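PDB 4GNR: ABC transporter substrate-binding protein-branched chain amino acid transport from Streptococcus pneumoniae, which binds isoleucine and probably delivers branched-chain amino acids to an ABC transporter for uptake into the cell. Local coordinates for residues A[213-227]-A[239-251]. Residues are numbered along the deposited sequence; the frame is centred on the assembly and turned at random.
Sequences VNQARGMGIDKPIVG and QATAEKASNIYFI
R217, near the end of helix 206-218, grips S246 O side-on with NE and NH2, NH2 at 2.9 Å, and so illustrates how one arginine can bind a helix end to the loops beside it. Its chain bends at chi2 (-81°) and carries the guanidinium past K244, whose side chain, in the conformer given, runs the opposite way. NH1 and NH2 converge end-on upon K223 O, and NH1 also holds I221 O. The I225 CD1 methyl lies over one face of the group and D222 O over the other, both toward its rim. Two asparagines bond more simply: N247 ND2 reaches D222 O almost straight (2.9 Å, 173°), and N214 ND2, in the conformer given, approaches A240 O from above the carbonyl plane at 3.0 Å. Backbone bonds pair strands 225-227 and 248-251 in parallel, beginning with I225 N to N247 O and continuing through Y249 N to I225 O. Joined through helix 234-240, the two strands form a beta-alpha-beta crossover unit, right-handed as usual in the periplasmic-binding-protein fold. Among the apolar contacts, V213 CG1 and I248 CD1 meet tip to tip at 3.8 Å, and V213 CG1 also touches A240 CB. P224 CB lies 3.9 Å from Y249 CE1, oblique to the ring.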
# COMPACT_ATOMS: atom_id res chain seq x y z
N VAL A 213 5.04 -10.13 15.59
CA VAL A 213 6.31 -9.58 16.07
C VAL A 213 6.32 -9.51 17.61
O VAL A 213 7.27 -9.90 18.27
CB VAL A 213 6.55 -8.19 15.46
CG1 VAL A 213 7.72 -7.50 16.17
CG2 VAL A 213 6.81 -8.34 13.96
N ASN A 214 5.20 -9.04 18.13
CA ASN A 214 5.02 -8.90 19.57
C ASN A 214 5.24 -10.21 20.32
O ASN A 214 5.94 -10.28 21.35
CB ASN A 214 3.60 -8.45 19.84
CG ASN A 214 3.36 -8.26 21.29
OD1 ASN A 214 2.84 -9.16 21.93
ND2 ASN A 214 3.89 -7.20 21.86
N GLN A 215 4.57 -11.23 19.84
CA GLN A 215 4.64 -12.57 20.44
C GLN A 215 5.97 -13.28 20.18
O GLN A 215 6.48 -14.00 21.05
CB GLN A 215 3.44 -13.40 20.01
CG GLN A 215 2.15 -12.84 20.60
CD GLN A 215 0.88 -13.51 20.11
OE1 GLN A 215 0.81 -14.72 19.97
NE2 GLN A 215 -0.17 -12.69 19.89
N ALA A 216 6.53 -13.10 19.00
CA ALA A 216 7.81 -13.73 18.66
C ALA A 216 8.91 -13.20 19.56
O ALA A 216 9.64 -13.96 20.21
CB ALA A 216 8.16 -13.52 17.18
N ARG A 217 9.01 -11.88 19.61
CA ARG A 217 10.03 -11.24 20.44
C ARG A 217 9.78 -11.57 21.91
O ARG A 217 10.71 -11.82 22.68
CB ARG A 217 9.99 -9.74 20.16
CG ARG A 217 10.30 -9.37 18.69
CD ARG A 217 11.79 -9.35 18.44
NE ARG A 217 12.13 -8.97 17.04
CZ ARG A 217 12.45 -9.80 16.04
NH1 ARG A 217 12.48 -11.11 16.21
NH2 ARG A 217 12.81 -9.30 14.87
N GLY A 218 8.50 -11.62 22.30
CA GLY A 218 8.15 -11.95 23.69
C GLY A 218 8.64 -13.32 24.11
O GLY A 218 8.99 -13.54 25.28
N MET A 219 8.65 -14.27 23.20
CA MET A 219 9.13 -15.60 23.54
C MET A 219 10.61 -15.82 23.21
O MET A 219 11.11 -16.95 23.22
CB MET A 219 8.26 -16.73 23.02
CG MET A 219 8.30 -16.87 21.55
SD MET A 219 7.44 -18.37 20.96
CE MET A 219 5.77 -17.99 21.43
N GLY A 220 11.33 -14.74 22.95
CA GLY A 220 12.77 -14.86 22.72
C GLY A 220 13.31 -15.06 21.34
O GLY A 220 14.47 -15.42 21.18
N ILE A 221 12.45 -14.91 20.35
CA ILE A 221 12.88 -15.00 18.95
C ILE A 221 13.33 -13.59 18.57
O ILE A 221 12.52 -12.67 18.53
CB ILE A 221 11.77 -15.45 18.04
CG1 ILE A 221 11.34 -16.87 18.40
CG2 ILE A 221 12.23 -15.38 16.58
CD1 ILE A 221 10.07 -17.31 17.69
N ASP A 222 14.63 -13.46 18.30
CA ASP A 222 15.27 -12.17 17.98
C ASP A 222 15.69 -11.96 16.54
O ASP A 222 16.04 -10.84 16.15
CB ASP A 222 16.51 -12.00 18.87
CG ASP A 222 16.16 -11.90 20.31
OD1 ASP A 222 15.02 -11.46 20.58
OD2 ASP A 222 17.01 -12.24 21.15
N LYS A 223 15.69 -13.03 15.76
CA LYS A 223 16.12 -12.98 14.37
C LYS A 223 15.25 -12.03 13.54
O LYS A 223 14.11 -11.71 13.89
CB LYS A 223 16.12 -14.37 13.73
CG LYS A 223 17.28 -15.30 14.14
CD LYS A 223 18.67 -14.80 13.64
CE LYS A 223 19.81 -15.70 14.02
NZ LYS A 223 21.09 -15.15 13.50
N PRO A 224 15.81 -11.54 12.41
CA PRO A 224 15.05 -10.64 11.55
C PRO A 224 13.67 -11.15 11.16
O PRO A 224 13.51 -12.33 10.85
CB PRO A 224 15.94 -10.54 10.31
CG PRO A 224 17.35 -10.67 10.87
CD PRO A 224 17.19 -11.74 11.93
N ILE A 225 12.70 -10.24 11.21
CA ILE A 225 11.31 -10.47 10.74
C ILE A 225 11.18 -9.51 9.55
O ILE A 225 11.41 -8.31 9.70
CB ILE A 225 10.26 -10.29 11.81
CG1 ILE A 225 10.47 -11.37 12.88
CG2 ILE A 225 8.85 -10.39 11.19
CD1 ILE A 225 9.57 -11.20 14.08
N VAL A 226 10.82 -10.05 8.38
CA VAL A 226 10.80 -9.30 7.13
C VAL A 226 9.41 -9.34 6.51
O VAL A 226 8.81 -10.41 6.38
CB VAL A 226 11.83 -9.92 6.16
CG1 VAL A 226 11.95 -9.09 4.87
CG2 VAL A 226 13.19 -10.08 6.82
N GLY A 227 8.93 -8.17 6.12
CA GLY A 227 7.61 -8.06 5.55
C GLY A 227 7.55 -7.30 4.25
O GLY A 227 8.51 -6.68 3.79
N GLN A 239 0.97 -2.22 17.42
CA GLN A 239 0.63 -3.65 17.62
C GLN A 239 1.87 -4.43 18.10
O GLN A 239 1.79 -5.26 19.01
CB GLN A 239 0.02 -4.26 16.35
CG GLN A 239 -1.34 -3.65 15.95
CD GLN A 239 -2.41 -3.91 16.97
OE1 GLN A 239 -2.57 -5.04 17.43
NE2 GLN A 239 -3.18 -2.89 17.31
N ALA A 240 3.02 -4.14 17.51
CA ALA A 240 4.26 -4.82 17.91
C ALA A 240 4.79 -4.40 19.28
O ALA A 240 5.30 -5.23 20.04
CB ALA A 240 5.36 -4.55 16.88
N THR A 241 4.56 -3.12 19.55
CA THR A 241 5.06 -2.29 20.65
C THR A 241 6.46 -1.88 20.18
O THR A 241 7.24 -2.66 19.60
CB THR A 241 5.10 -2.91 22.04
OG1 THR A 241 6.11 -3.92 22.16
CG2 THR A 241 3.73 -3.41 22.43
N ALA A 242 6.78 -0.61 20.40
CA ALA A 242 8.08 -0.07 19.95
C ALA A 242 9.26 -0.88 20.45
O ALA A 242 10.21 -1.15 19.74
CB ALA A 242 8.23 1.39 20.35
N GLU A 243 9.16 -1.40 21.67
CA GLU A 243 10.23 -2.23 22.25
C GLU A 243 10.61 -3.43 21.37
O GLU A 243 11.78 -3.62 20.99
CB GLU A 243 9.80 -2.75 23.62
CG GLU A 243 10.84 -3.62 24.31
CD GLU A 243 10.33 -4.21 25.61
OE1 GLU A 243 9.10 -4.19 25.85
OE2 GLU A 243 11.16 -4.73 26.38
N LYS A 244 9.60 -4.23 21.04
CA LYS A 244 9.79 -5.44 20.23
C LYS A 244 9.94 -5.20 18.75
O LYS A 244 10.28 -6.12 17.98
CB LYS A 244 8.64 -6.39 20.49
CG LYS A 244 8.68 -6.88 21.93
CD LYS A 244 7.50 -7.76 22.24
CE LYS A 244 7.61 -8.45 23.59
NZ LYS A 244 7.73 -7.55 24.76
N ALA A 245 9.68 -3.97 18.33
CA ALA A 245 9.81 -3.67 16.90
C ALA A 245 11.28 -3.36 16.53
O ALA A 245 11.64 -2.27 16.07
CB ALA A 245 8.86 -2.54 16.51
N SER A 246 12.10 -4.39 16.73
CA SER A 246 13.53 -4.35 16.43
C SER A 246 13.89 -5.51 15.54
O SER A 246 13.22 -6.54 15.53
CB SER A 246 14.38 -4.32 17.70
OG SER A 246 14.12 -3.12 18.40
N ASN A 247 14.92 -5.31 14.75
CA ASN A 247 15.38 -6.30 13.76
C ASN A 247 14.20 -6.61 12.79
O ASN A 247 13.93 -7.76 12.44
CB ASN A 247 15.92 -7.53 14.45
CG ASN A 247 17.15 -8.09 13.78
OD1 ASN A 247 17.74 -7.44 12.91
ND2 ASN A 247 17.60 -9.26 14.23
N ILE A 248 13.51 -5.55 12.40
CA ILE A 248 12.39 -5.59 11.46
C ILE A 248 12.83 -4.95 10.14
O ILE A 248 13.48 -3.91 10.13
CB ILE A 248 11.14 -4.83 11.99
CG1 ILE A 248 10.74 -5.28 13.40
CG2 ILE A 248 9.98 -4.93 11.03
CD1 ILE A 248 10.42 -6.73 13.56
N TYR A 249 12.47 -5.58 9.04
CA TYR A 249 12.79 -5.09 7.70
C TYR A 249 11.53 -5.17 6.87
O TYR A 249 10.82 -6.17 6.96
CB TYR A 249 13.89 -5.94 7.06
CG TYR A 249 15.17 -5.93 7.86
CD1 TYR A 249 15.33 -6.79 8.94
CD2 TYR A 249 16.19 -5.05 7.55
CE1 TYR A 249 16.47 -6.77 9.72
CE2 TYR A 249 17.36 -5.03 8.30
CZ TYR A 249 17.50 -5.89 9.38
OH TYR A 249 18.65 -5.88 10.15
N PHE A 250 11.24 -4.16 6.06
CA PHE A 250 10.04 -4.25 5.21
C PHE A 250 10.13 -3.31 4.01
O PHE A 250 10.83 -2.30 4.01
CB PHE A 250 8.73 -3.96 6.00
CG PHE A 250 8.71 -2.63 6.71
CD1 PHE A 250 9.19 -2.53 8.00
CD2 PHE A 250 8.20 -1.49 6.10
CE1 PHE A 250 9.17 -1.32 8.67
CE2 PHE A 250 8.19 -0.28 6.77
CZ PHE A 250 8.67 -0.20 8.05
N ILE A 251 9.36 -3.67 2.99
CA ILE A 251 9.30 -2.90 1.77
C ILE A 251 8.42 -1.66 1.92
O ILE A 251 7.34 -1.72 2.51
CB ILE A 251 8.74 -3.76 0.61
CG1 ILE A 251 9.71 -4.90 0.34
CG2 ILE A 251 8.51 -2.92 -0.64
CD1 ILE A 251 9.33 -5.80 -0.78